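Local coordinates for arylesterase (PDB 3DCI), which probably hydrolyses ester bonds as a member of the GDSL-like (SGNH) hydrolase family and carries a bound zinc ion, at residues Glu165-Arg170 with Asp206-Asp211; Ala154-Val159 with Ser198-Ser203; Gly119-Ala124 with Ile172-Arg177; Tyr77-Gly82 with Asp113-His118; Leu27-Ser32 with Gly71-Cys76. All coordinates share one frame; numbering follows the deposited sequence. Where two conformers were deposited one is given.

Interaction 1: Glu165-Arg170 with Asp206-Asp211; sequences EPAGGR and DGVHLD. With ACY (acetic acid), chain M.
V208 reaches from the loop ahead of helix 212-229 into the bend formed by P166, A167 and R170. Its two methyls part at CB, where chi1 of 174° sets CG1 anti to the backbone N and CG2 anti to the carbonyl carbon. CG2 enters the bend: it touches P166 CB and A167 CB, and A167 O comes within 3.6 Å of V208 CG2. CG1 stands 3.8 Å above the guanidinium plane of R170, over its centre, and also covers a face of the H209 ring. The arginine is held flat by R170 NH1, which donates to A167 O over 2.9 Å, and by bonds from NE to T111 O and from NH2 to N112 OD1. Between residues 165-170 and 206-211 the one direct hydrogen bond is A167 N to D206 O, 3.0 Å long with an N-H...O angle of 149°. The D206 carboxylate folds back on its own loop: OD1 accepts from V208 N, an Asx turn, and from H209 N, which completes an Asx motif, while H209 ND1 meets OD2 on its syn side at 2.6 Å. At the far edge of the ring, NE2 donates to a bound acetic acid. The placing of D206 and H209 beside S32 is consistent with the Ser-His-Asp triad of SGNH hydrolases; the chemistry implies an imidazole fixed in rotation by the carboxylate and backed by an apolar methyl.

Interaction 2: Ala154-Val159 with Ser198-Ser203; sequences APPPCV and SVASAS
P156 CG packs on A200 CB at 4.0 Å at one end of the pairing, and V159 CG2 on A202 CB at the other. In the valine, chi1 of -64° sets CG1 anti to the carbonyl carbon and leaves CG2 between the backbone N and the carbonyl carbon, a position from which it also rests on the carbonyl oxygens of A202 and S203. A second kind of contact sets carbon against carbonyl oxygen: P156 CB approaches A200 O to 3.4 Å, and the methyl of A202 abuts P157 O, with A202 CB 3.3 Å from that oxygen. The polar link between the segments is indirect. A single water donates to P157 O over 2.7 Å and accepts from A202 N at 3.1 Å. The two loops leave parallel strands 149-154 and 192-195, and I218 of helix 212-229 touches both P156 and A200. S203 exchanges a backbone hydrogen bond with H209. P156 and P157 bring no N-H to the interface; the chemistry implies that residues 154-159 and 198-203, running in roughly the same direction, meet through small apolar groups and one water, while direct bonding between the loops lies just beyond, at V159-G207.

Interaction 3: Gly119-Ala124 with Ile172-Arg177; sequences GGRAEA and IEQSMR
The carboxylate of E123 is shared by two arginines, R177 across the contact and R121 two residues earlier. R177 NH1 donates to E123 OE1 at 3.0 Å, from above the carboxylate plane; its bonds to OE2, from NH1 and NH2, are weak. R121 grips the same group side-on, NE to OE1 and NH2 to OE2, the latter nearly straight (175°) over 2.8 Å on the syn lone pair of OE2. R121 NE and R177 NH1 arrive at OE1 from opposite faces of its plane, and the two guanidiniums round this anion are turned 60° apart.

Q174 OE1 is the second shared acceptor. It takes the backbone N-H of A122 at 3.0 Å and R177 NH1 at 2.9 Å, each in the carbonyl plane, so the amide is fixed in rotation and the same NH1 joins it to the salt-bridge network. A bend at chi2 (-61°) turns the glutamine back over the loop, where Q174 CG lies 3.4 Å from G120 O and NE2 sits over a face of the R121 guanidinium. A122 CB packs against R177 CB at 3.7 Å and under a face of its guanidinium.

P116 and G169 of a second subunit pack on R121 and E123. The contact joins the start of helix 122-138 and the loop before it to helix 172-175 and the residues just after, with A122 also resting on L178 and L181 of helix 178-189.

Interaction 4: Tyr77-Gly82 with Asp113-His118; sequences YDDHAG and DIKPVH
With its CG anti to the backbone N (chi1 -174°), D79 brings its carboxylate to the H118 ring, which swings to meet it with CG anti to the carbonyl carbon. The result is a His-carboxylate hydrogen bond between two loops that follow parallel strands 63-69 and 104-108 of the SGNH-hydrolase fold. H118 NE2 donates to D79 OD1 over 3.1 Å, bent to 144° and arriving on the anti side of the oxygen, with the two flat groups 61° apart. A water donates to the same OD1 and accepts from K115 NZ at 2.7 Å, relaying between charges too far apart for a direct salt bridge. The other oxygen, OD2, closes an Asx turn by accepting from A81 N, which steadies the carboxylate.

The imidazole is packed as well as bonded. V117 CG1 stands 3.4 Å above its plane, over the centre, and Y77 CB makes an off-centre CH-pi contact, 4.1 Å from the ring centroid. The Y77 ring itself is slid well aside from that of H118, and its hydroxyl bonds to A124 O. This region lies against other copies of the protein: H80 NE2 donates to D78 OD2 of a third subunit, and V117 of a second subunit packs on Y77. D113, bonded through OD2 to T75 OG1, brings that same oxygen to the edge of the Y77 ring, 3.3 Å from both Y77 CD2 and CE2.

Interaction 5: Leu27-Ser32 with Gly71-Cys76; sequences LAFGDS and GGRTTC. With ACY (acetic acid), chain M.
One oxygen of the bound acetic acid, atom O, is gripped by two backbone N-H groups, one from each segment: S32 N donates to it over 2.9 Å (160°), and G72 N does so over 2.9 Å at 168°. N112 supplies a further hydrogen bond to this molecule, which probably came from the crystallisation liquor. G72 offers its N-H from a positive-phi conformation suited to glycine, and on the other side S32 begins helix 32-35, whose N-cap is D31; the D31 carboxylate bonds through OD1 to L33 N.

Behind the acid R73 ties the loop to strand 24-30. Its chain leaves with CG anti to the backbone N (chi1 179°) and bends at chi3, which lays the guanidinium flat on the F29 ring. The two planes are nearly parallel, F29 CZ standing 3.4 Å above the guanidinium, offset toward its rim, and NH1 comes over the ring face, 3.2 Å from F29 CE1. From there NH1 donates to G30 O at 3.2 Å, in the carbonyl plane but tilted from the guanidinium plane, a long, bent bond. Nearer the backbone, R73 CB rests 4.0 Å from D31 CB, and a water lies within 2.8 Å of R73 O and close to D31 OD2. V94 of a fourth subunit packs on R73.

Backbone N-H groups of the serine after the first strand and of a loop glycine, joined by an asparagine amide, converge on one small acid: the arrangement is consistent with the oxyanion hole of SGNH hydrolases, with S32 in the place of the nucleophile.

In the fold
Interactions 1 and 2 are buried and hold the same two loops, those after strands 149-154 and 192-195; the first is richer in hydrogen bonds, the second is apolar apart from a water bridge and close carbonyl oxygens, and backbone bonds G207-V159 and H209-S203 run between them. Interaction 3 lies at the surface and is mostly ionic, bordering a second subunit, while the partly buried interaction 4 mixes ring packing with a water relay and reaches two neighbouring copies. Interaction 5, nearest the chain's centre, adjoins interaction 4. Although their centres are 16 Å apart, interactions 1 and 5 share the bound acetic acid, bringing H209 and S32 to one pocket at the ends of the parallel strands.

Interaction 1: Glu165-Arg170 with Asp206-Asp211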
# COMPACT_ATOMS: atom_id res chain seq x y z
N GLU A 165 -35.15 3.67 5.20
CA GLU A 165 -34.11 3.04 4.39
C GLU A 165 -33.08 2.35 5.28
O GLU A 165 -32.97 2.66 6.47
CB GLU A 165 -33.42 4.08 3.51
CG GLU A 165 -34.25 4.59 2.33
CD GLU A 165 -33.64 5.83 1.68
OE1 GLU A 165 -32.40 5.81 1.42
OE2 GLU A 165 -34.39 6.81 1.43
N PRO A 166 -32.31 1.41 4.70
CA PRO A 166 -31.30 0.76 5.53
C PRO A 166 -30.16 1.72 5.91
O PRO A 166 -29.94 2.73 5.24
CB PRO A 166 -30.78 -0.38 4.65
CG PRO A 166 -31.69 -0.43 3.44
CD PRO A 166 -32.29 0.92 3.32
N ALA A 167 -29.46 1.38 6.98
CA ALA A 167 -28.31 2.16 7.42
C ALA A 167 -27.20 2.14 6.35
O ALA A 167 -27.08 1.20 5.57
CB ALA A 167 -27.77 1.59 8.73
N GLY A 168 -26.43 3.22 6.31
CA GLY A 168 -25.22 3.27 5.51
C GLY A 168 -25.45 3.51 4.03
O GLY A 168 -24.56 3.25 3.23
N GLY A 169 -26.63 4.01 3.68
CA GLY A 169 -26.99 4.29 2.30
C GLY A 169 -27.15 3.07 1.41
O GLY A 169 -27.19 3.20 0.18
N ARG A 170 -27.25 1.88 2.01
CA ARG A 170 -27.42 0.66 1.22
C ARG A 170 -28.82 0.59 0.61
O ARG A 170 -29.78 1.08 1.17
CB ARG A 170 -27.14 -0.59 2.05
CG ARG A 170 -25.72 -0.67 2.65
CD ARG A 170 -25.63 -1.87 3.56
NE ARG A 170 -24.35 -2.05 4.27
CZ ARG A 170 -24.00 -1.43 5.40
NH1 ARG A 170 -24.76 -0.49 5.93
NH2 ARG A 170 -22.85 -1.72 5.97
N ASP A 206 -31.76 -1.20 12.53
CA ASP A 206 -30.93 -0.46 11.59
C ASP A 206 -31.08 -0.87 10.13
O ASP A 206 -30.44 -0.27 9.26
CB ASP A 206 -29.45 -0.48 12.02
CG ASP A 206 -28.81 -1.83 11.87
OD1 ASP A 206 -29.43 -2.80 11.38
OD2 ASP A 206 -27.64 -1.91 12.25
N GLY A 207 -31.91 -1.86 9.85
CA GLY A 207 -32.12 -2.35 8.49
C GLY A 207 -31.02 -3.21 7.92
O GLY A 207 -31.12 -3.66 6.79
N VAL A 208 -29.96 -3.48 8.70
CA VAL A 208 -28.75 -4.11 8.15
C VAL A 208 -28.24 -5.32 8.97
O VAL A 208 -28.00 -6.39 8.42
CB VAL A 208 -27.62 -3.05 7.99
CG1 VAL A 208 -26.30 -3.70 7.55
CG2 VAL A 208 -28.07 -1.95 7.00
N HIS A 209 -28.10 -5.15 10.28
CA HIS A 209 -27.53 -6.17 11.15
C HIS A 209 -28.56 -7.15 11.68
O HIS A 209 -29.74 -6.97 11.44
CB HIS A 209 -26.77 -5.49 12.30
CG HIS A 209 -25.58 -4.72 11.83
ND1 HIS A 209 -25.60 -3.36 11.65
CD2 HIS A 209 -24.36 -5.14 11.42
CE1 HIS A 209 -24.44 -2.96 11.16
NE2 HIS A 209 -23.66 -4.02 11.02
N LEU A 210 -28.08 -8.19 12.36
CA LEU A 210 -28.93 -9.30 12.82
C LEU A 210 -29.03 -9.36 14.35
O LEU A 210 -28.04 -9.21 15.05
CB LEU A 210 -28.35 -10.62 12.31
CG LEU A 210 -28.18 -10.75 10.81
CD1 LEU A 210 -27.32 -11.99 10.49
CD2 LEU A 210 -29.56 -10.84 10.17
N ASP A 211 -30.24 -9.58 14.86
CA ASP A 211 -30.39 -9.82 16.29
C ASP A 211 -29.83 -11.22 16.63
O ASP A 211 -29.41 -11.96 15.73
CB ASP A 211 -31.83 -9.57 16.78
CG ASP A 211 -32.85 -10.52 16.20
OD1 ASP A 211 -32.51 -11.59 15.66
OD2 ASP A 211 -34.05 -10.19 16.34
C ACY M . -20.90 -4.98 8.77
O ACY M . -19.76 -5.44 8.77
OXT ACY M . -21.19 -3.96 9.43
CH3 ACY M . -22.00 -5.63 7.95

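Interaction 2: Ala154-Val159 with Ser198-Ser203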
# COMPACT_ATOMS: atom_id res chain seq x y z
N ALA A 154 -24.84 -16.00 0.94
CA ALA A 154 -25.41 -14.68 0.71
C ALA A 154 -25.95 -14.20 2.05
O ALA A 154 -26.65 -14.96 2.72
CB ALA A 154 -26.52 -14.72 -0.35
N PRO A 155 -25.61 -12.96 2.46
CA PRO A 155 -26.13 -12.44 3.71
C PRO A 155 -27.60 -12.10 3.57
O PRO A 155 -28.08 -11.88 2.46
CB PRO A 155 -25.28 -11.18 3.93
CG PRO A 155 -24.97 -10.70 2.57
CD PRO A 155 -24.76 -11.97 1.78
N PRO A 156 -28.34 -12.07 4.68
CA PRO A 156 -29.75 -11.70 4.55
C PRO A 156 -29.86 -10.29 4.00
O PRO A 156 -29.02 -9.46 4.34
CB PRO A 156 -30.26 -11.76 5.99
CG PRO A 156 -29.26 -12.60 6.72
CD PRO A 156 -27.96 -12.32 6.08
N PRO A 157 -30.85 -10.02 3.12
CA PRO A 157 -30.97 -8.69 2.55
C PRO A 157 -31.30 -7.60 3.57
O PRO A 157 -31.87 -7.88 4.64
CB PRO A 157 -32.11 -8.83 1.54
CG PRO A 157 -32.85 -10.03 1.95
CD PRO A 157 -31.87 -10.94 2.61
N CYS A 158 -30.94 -6.37 3.22
CA CYS A 158 -31.32 -5.21 4.02
C CYS A 158 -32.84 -4.97 4.01
O CYS A 158 -33.55 -5.40 3.10
CB CYS A 158 -30.58 -3.96 3.51
SG CYS A 158 -28.79 -4.14 3.71
N VAL A 159 -33.31 -4.29 5.04
CA VAL A 159 -34.72 -3.93 5.12
C VAL A 159 -34.79 -2.47 5.52
O VAL A 159 -33.76 -1.85 5.77
CB VAL A 159 -35.48 -4.82 6.13
CG1 VAL A 159 -35.49 -6.29 5.64
CG2 VAL A 159 -34.92 -4.69 7.52
N SER A 198 -32.78 -16.96 3.59
CA SER A 198 -33.85 -17.96 3.60
C SER A 198 -34.21 -18.38 5.01
O SER A 198 -35.24 -19.00 5.20
CB SER A 198 -33.44 -19.21 2.80
OG SER A 198 -32.35 -19.88 3.44
N VAL A 199 -33.35 -18.09 5.99
CA VAL A 199 -33.58 -18.44 7.39
C VAL A 199 -33.50 -17.28 8.38
O VAL A 199 -33.85 -17.47 9.55
CB VAL A 199 -32.61 -19.56 7.91
CG1 VAL A 199 -32.77 -20.85 7.10
CG2 VAL A 199 -31.16 -19.07 7.94
N ALA A 200 -33.08 -16.10 7.93
CA ALA A 200 -32.85 -14.98 8.84
C ALA A 200 -33.19 -13.70 8.12
O ALA A 200 -32.98 -13.60 6.90
CB ALA A 200 -31.38 -14.93 9.26
N SER A 201 -33.70 -12.73 8.87
CA SER A 201 -33.98 -11.39 8.33
C SER A 201 -33.19 -10.31 9.07
O SER A 201 -33.02 -10.39 10.28
CB SER A 201 -35.48 -11.07 8.42
OG SER A 201 -36.24 -11.96 7.61
N ALA A 202 -32.75 -9.29 8.32
CA ALA A 202 -32.16 -8.09 8.91
C ALA A 202 -33.07 -7.47 9.98
O ALA A 202 -34.30 -7.56 9.89
CB ALA A 202 -31.89 -7.06 7.83
N SER A 203 -32.47 -6.86 10.99
CA SER A 203 -33.25 -6.17 12.03
C SER A 203 -33.77 -4.81 11.52
O SER A 203 -33.05 -4.09 10.83
CB SER A 203 -32.37 -5.93 13.25
OG SER A 203 -33.08 -5.24 14.26
O HOH W 1 -33.71 -9.69 5.42

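Interaction 3: Gly119-Ala124 with Ile172-Arg177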
# COMPACT_ATOMS: atom_id res chain seq x y z
N GLY A 119 -19.66 1.35 -4.57
CA GLY A 119 -20.37 1.40 -5.83
C GLY A 119 -21.88 1.32 -5.72
O GLY A 119 -22.58 1.64 -6.66
N GLY A 120 -22.37 0.83 -4.59
CA GLY A 120 -23.78 0.84 -4.28
C GLY A 120 -24.56 -0.29 -4.90
O GLY A 120 -25.77 -0.32 -4.75
N ARG A 121 -23.88 -1.26 -5.52
CA ARG A 121 -24.52 -2.30 -6.35
C ARG A 121 -23.97 -3.71 -6.11
O ARG A 121 -22.88 -3.88 -5.61
CB ARG A 121 -24.36 -1.95 -7.83
CG ARG A 121 -25.14 -0.72 -8.27
CD ARG A 121 -24.90 -0.43 -9.74
NE ARG A 121 -25.32 -1.56 -10.58
CZ ARG A 121 -26.52 -1.67 -11.16
NH1 ARG A 121 -27.45 -0.71 -11.01
NH2 ARG A 121 -26.82 -2.72 -11.92
N ALA A 122 -24.73 -4.71 -6.52
CA ALA A 122 -24.39 -6.11 -6.31
C ALA A 122 -23.20 -6.59 -7.15
O ALA A 122 -22.51 -7.55 -6.75
CB ALA A 122 -25.61 -6.98 -6.57
N GLU A 123 -22.96 -5.92 -8.30
CA GLU A 123 -21.89 -6.31 -9.25
C GLU A 123 -20.55 -6.42 -8.53
O GLU A 123 -19.81 -7.38 -8.73
CB GLU A 123 -21.71 -5.32 -10.42
CG GLU A 123 -22.67 -5.45 -11.61
CD GLU A 123 -24.01 -4.72 -11.40
OE1 GLU A 123 -24.25 -4.22 -10.27
OE2 GLU A 123 -24.81 -4.65 -12.36
N ALA A 124 -20.24 -5.40 -7.73
CA ALA A 124 -18.98 -5.38 -7.01
C ALA A 124 -18.86 -6.55 -6.01
O ALA A 124 -17.77 -7.10 -5.79
CB ALA A 124 -18.77 -4.00 -6.29
N ILE A 172 -31.96 -1.67 -0.76
CA ILE A 172 -32.61 -2.95 -0.50
C ILE A 172 -32.58 -3.85 -1.73
O ILE A 172 -32.20 -5.01 -1.66
CB ILE A 172 -34.07 -2.77 -0.04
CG1 ILE A 172 -34.11 -2.15 1.36
CG2 ILE A 172 -34.82 -4.12 -0.03
CD1 ILE A 172 -35.54 -1.87 1.87
N GLU A 173 -32.98 -3.27 -2.86
CA GLU A 173 -33.10 -4.06 -4.09
C GLU A 173 -31.74 -4.62 -4.53
O GLU A 173 -31.69 -5.75 -5.03
CB GLU A 173 -33.80 -3.27 -5.20
CG GLU A 173 -35.34 -3.22 -5.01
CD GLU A 173 -36.09 -2.73 -6.24
OE1 GLU A 173 -35.51 -2.72 -7.35
OE2 GLU A 173 -37.28 -2.35 -6.11
N GLN A 174 -30.66 -3.88 -4.31
CA GLN A 174 -29.33 -4.41 -4.62
C GLN A 174 -28.93 -5.56 -3.69
O GLN A 174 -28.36 -6.53 -4.15
CB GLN A 174 -28.26 -3.32 -4.57
CG GLN A 174 -28.44 -2.28 -5.68
CD GLN A 174 -28.33 -2.88 -7.07
OE1 GLN A 174 -27.45 -3.70 -7.34
NE2 GLN A 174 -29.22 -2.47 -7.97
N SER A 175 -29.21 -5.44 -2.39
CA SER A 175 -28.92 -6.51 -1.43
C SER A 175 -29.66 -7.80 -1.79
O SER A 175 -29.16 -8.90 -1.52
CB SER A 175 -29.29 -6.08 -0.02
OG SER A 175 -30.70 -5.93 0.12
N MSE A 176 -30.84 -7.66 -2.40
CA MSE A 176 -31.68 -8.79 -2.78
C MSE A 176 -31.14 -9.51 -4.02
O MSE A 176 -31.56 -10.63 -4.34
CB MSE A 176 -33.11 -8.32 -3.05
CG MSE A 176 -33.91 -7.91 -1.80
SE MSE A 176 -35.67 -7.30 -2.34
CE MSE A 176 -36.50 -7.01 -0.58
N ARG A 177 -30.22 -8.87 -4.73
CA ARG A 177 -29.57 -9.48 -5.88
C ARG A 177 -28.42 -10.42 -5.49
O ARG A 177 -27.93 -11.18 -6.32
CB ARG A 177 -29.02 -8.40 -6.83
CG ARG A 177 -30.05 -7.52 -7.56
CD ARG A 177 -29.30 -6.44 -8.39
NE ARG A 177 -28.56 -7.02 -9.53
CZ ARG A 177 -27.53 -6.45 -10.17
NH1 ARG A 177 -27.05 -5.25 -9.81
NH2 ARG A 177 -26.96 -7.08 -11.20

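Interaction 4: Tyr77-Gly82 with Asp113-His118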
# COMPACT_ATOMS: atom_id res chain seq x y z
N TYR A 77 -12.28 -4.92 -1.39
CA TYR A 77 -12.21 -3.48 -1.56
C TYR A 77 -11.58 -2.87 -0.32
O TYR A 77 -11.94 -3.21 0.81
CB TYR A 77 -13.60 -2.89 -1.90
CG TYR A 77 -14.16 -3.58 -3.12
CD1 TYR A 77 -13.60 -3.37 -4.39
CD2 TYR A 77 -15.17 -4.55 -3.00
CE1 TYR A 77 -14.06 -4.05 -5.52
CE2 TYR A 77 -15.65 -5.23 -4.12
CZ TYR A 77 -15.10 -4.99 -5.38
OH TYR A 77 -15.58 -5.69 -6.48
N ASP A 78 -10.60 -2.00 -0.52
CA ASP A 78 -9.99 -1.31 0.62
C ASP A 78 -11.05 -0.41 1.22
O ASP A 78 -11.88 0.16 0.51
CB ASP A 78 -8.77 -0.49 0.19
CG ASP A 78 -7.60 -1.34 -0.29
OD1 ASP A 78 -7.55 -2.56 -0.01
OD2 ASP A 78 -6.69 -0.76 -0.94
N ASP A 79 -11.02 -0.28 2.54
CA ASP A 79 -11.87 0.68 3.25
C ASP A 79 -11.13 1.06 4.54
O ASP A 79 -11.00 0.23 5.43
CB ASP A 79 -13.19 -0.01 3.54
CG ASP A 79 -14.23 0.90 4.14
OD1 ASP A 79 -15.41 0.68 3.76
OD2 ASP A 79 -13.92 1.75 5.00
N HIS A 80 -10.61 2.29 4.62
CA HIS A 80 -9.80 2.71 5.77
C HIS A 80 -10.59 3.41 6.87
O HIS A 80 -10.00 4.05 7.71
CB HIS A 80 -8.63 3.61 5.32
CG HIS A 80 -7.78 2.98 4.27
ND1 HIS A 80 -7.08 1.81 4.49
CD2 HIS A 80 -7.59 3.29 2.97
CE1 HIS A 80 -6.47 1.44 3.37
NE2 HIS A 80 -6.76 2.32 2.43
N ALA A 81 -11.92 3.23 6.89
CA ALA A 81 -12.77 3.97 7.86
C ALA A 81 -12.85 3.29 9.23
O ALA A 81 -13.46 3.84 10.15
CB ALA A 81 -14.16 4.21 7.30
N GLY A 82 -12.21 2.14 9.38
CA GLY A 82 -12.27 1.37 10.63
C GLY A 82 -10.90 1.31 11.28
O GLY A 82 -9.93 1.81 10.72
N ASP A 113 -20.03 -4.34 0.57
CA ASP A 113 -19.70 -4.10 -0.85
C ASP A 113 -20.78 -3.31 -1.55
O ASP A 113 -20.52 -2.70 -2.59
CB ASP A 113 -19.49 -5.42 -1.59
CG ASP A 113 -18.41 -6.30 -0.94
OD1 ASP A 113 -18.61 -6.76 0.20
OD2 ASP A 113 -17.41 -6.58 -1.61
N ILE A 114 -21.99 -3.33 -0.98
CA ILE A 114 -23.10 -2.56 -1.53
C ILE A 114 -23.25 -1.18 -0.86
O ILE A 114 -24.19 -0.45 -1.17
CB ILE A 114 -24.44 -3.37 -1.52
CG1 ILE A 114 -24.90 -3.69 -0.08
CG2 ILE A 114 -24.29 -4.67 -2.33
CD1 ILE A 114 -26.34 -4.22 0.02
N LYS A 115 -22.33 -0.82 0.04
CA LYS A 115 -22.25 0.56 0.52
C LYS A 115 -21.98 1.47 -0.70
O LYS A 115 -21.31 1.06 -1.65
CB LYS A 115 -21.12 0.77 1.54
CG LYS A 115 -21.27 0.15 2.94
CD LYS A 115 -20.01 0.47 3.79
CE LYS A 115 -20.12 -0.07 5.22
NZ LYS A 115 -18.87 0.06 6.09
N PRO A 116 -22.46 2.72 -0.66
CA PRO A 116 -22.17 3.65 -1.75
C PRO A 116 -20.70 3.79 -2.10
O PRO A 116 -20.37 3.90 -3.28
CB PRO A 116 -22.69 5.01 -1.22
CG PRO A 116 -23.79 4.64 -0.26
CD PRO A 116 -23.30 3.33 0.38
N VAL A 117 -19.81 3.80 -1.10
CA VAL A 117 -18.38 4.04 -1.35
C VAL A 117 -17.79 2.98 -2.30
O VAL A 117 -16.87 3.27 -3.06
CB VAL A 117 -17.56 4.13 -0.05
CG1 VAL A 117 -17.52 2.76 0.69
CG2 VAL A 117 -16.16 4.64 -0.36
N HIS A 118 -18.36 1.77 -2.24
CA HIS A 118 -17.92 0.65 -3.06
C HIS A 118 -18.76 0.42 -4.28
O HIS A 118 -18.62 -0.61 -4.92
CB HIS A 118 -17.89 -0.62 -2.22
CG HIS A 118 -17.03 -0.48 -1.03
ND1 HIS A 118 -15.77 0.04 -1.12
CD2 HIS A 118 -17.26 -0.73 0.27
CE1 HIS A 118 -15.24 0.08 0.09
NE2 HIS A 118 -16.13 -0.37 0.95
O HOH W 2 -16.99 -1.33 4.67

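Interaction 5: Leu27-Ser32 with Gly71-Cys76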
# COMPACT_ATOMS: atom_id res chain seq x y z
N LEU A 27 -13.13 -22.68 8.23
CA LEU A 27 -12.93 -21.24 8.39
C LEU A 27 -14.25 -20.53 8.14
O LEU A 27 -14.87 -20.71 7.09
CB LEU A 27 -11.84 -20.73 7.45
CG LEU A 27 -11.63 -19.22 7.37
CD1 LEU A 27 -11.15 -18.67 8.73
CD2 LEU A 27 -10.63 -18.89 6.24
N ALA A 28 -14.68 -19.74 9.11
CA ALA A 28 -15.91 -18.95 9.03
C ALA A 28 -15.54 -17.49 8.84
O ALA A 28 -15.28 -16.76 9.80
CB ALA A 28 -16.76 -19.12 10.27
N PHE A 29 -15.57 -17.05 7.59
CA PHE A 29 -15.00 -15.77 7.18
C PHE A 29 -16.10 -14.78 6.81
O PHE A 29 -16.89 -15.03 5.90
CB PHE A 29 -14.06 -16.02 5.97
CG PHE A 29 -13.16 -14.85 5.64
CD1 PHE A 29 -12.04 -14.56 6.44
CD2 PHE A 29 -13.40 -14.05 4.53
CE1 PHE A 29 -11.23 -13.50 6.17
CE2 PHE A 29 -12.57 -12.98 4.22
CZ PHE A 29 -11.48 -12.69 5.05
N GLY A 30 -16.16 -13.65 7.49
CA GLY A 30 -17.23 -12.69 7.25
C GLY A 30 -17.00 -11.32 7.81
O GLY A 30 -15.88 -10.94 8.10
N ASP A 31 -18.09 -10.59 7.97
CA ASP A 31 -18.05 -9.22 8.44
C ASP A 31 -18.70 -9.10 9.82
O ASP A 31 -18.64 -10.05 10.58
CB ASP A 31 -18.64 -8.29 7.38
CG ASP A 31 -20.06 -8.64 7.00
OD1 ASP A 31 -20.77 -9.23 7.86
OD2 ASP A 31 -20.46 -8.35 5.82
N SER A 32 -19.28 -7.96 10.18
CA SER A 32 -19.90 -7.84 11.50
C SER A 32 -21.09 -8.80 11.73
O SER A 32 -21.42 -9.10 12.88
CB SER A 32 -20.27 -6.38 11.83
OG SER A 32 -21.53 -6.08 11.29
N GLY A 71 -15.89 -6.42 11.50
CA GLY A 71 -16.81 -5.31 11.20
C GLY A 71 -16.31 -4.41 10.08
O GLY A 71 -15.18 -3.91 10.13
N GLY A 72 -17.12 -4.26 9.05
CA GLY A 72 -16.80 -3.41 7.89
C GLY A 72 -16.13 -4.14 6.73
O GLY A 72 -15.84 -3.54 5.69
N ARG A 73 -15.87 -5.43 6.90
CA ARG A 73 -15.13 -6.18 5.86
C ARG A 73 -15.92 -6.27 4.54
O ARG A 73 -17.13 -6.49 4.54
CB ARG A 73 -14.81 -7.59 6.33
CG ARG A 73 -14.07 -8.42 5.29
CD ARG A 73 -13.59 -9.68 5.93
NE ARG A 73 -12.38 -9.45 6.73
CZ ARG A 73 -11.94 -10.26 7.68
NH1 ARG A 73 -12.66 -11.31 8.08
NH2 ARG A 73 -10.82 -10.00 8.29
N THR A 74 -15.18 -6.09 3.43
CA THR A 74 -15.68 -6.17 2.06
C THR A 74 -15.07 -7.43 1.44
O THR A 74 -14.19 -8.03 2.02
CB THR A 74 -15.19 -4.96 1.24
OG1 THR A 74 -13.76 -5.02 1.07
CG2 THR A 74 -15.53 -3.67 1.93
N THR A 75 -15.55 -7.83 0.27
CA THR A 75 -14.95 -8.95 -0.42
C THR A 75 -13.50 -8.63 -0.80
O THR A 75 -12.60 -9.39 -0.45
CB THR A 75 -15.77 -9.34 -1.69
OG1 THR A 75 -15.90 -8.18 -2.54
CG2 THR A 75 -17.13 -9.94 -1.29
N CYS A 76 -13.26 -7.52 -1.50
CA CYS A 76 -11.91 -7.24 -2.01
C CYS A 76 -11.64 -5.76 -2.21
O CYS A 76 -10.82 -5.38 -3.05
CB CYS A 76 -11.68 -8.00 -3.33
SG CYS A 76 -12.67 -7.40 -4.70
C ACY M . -20.90 -4.98 8.77
O ACY M . -19.76 -5.44 8.77
OXT ACY M . -21.19 -3.96 9.43
CH3 ACY M . -22.00 -5.63 7.95
O HOH W 3 -19.55 -7.39 3.48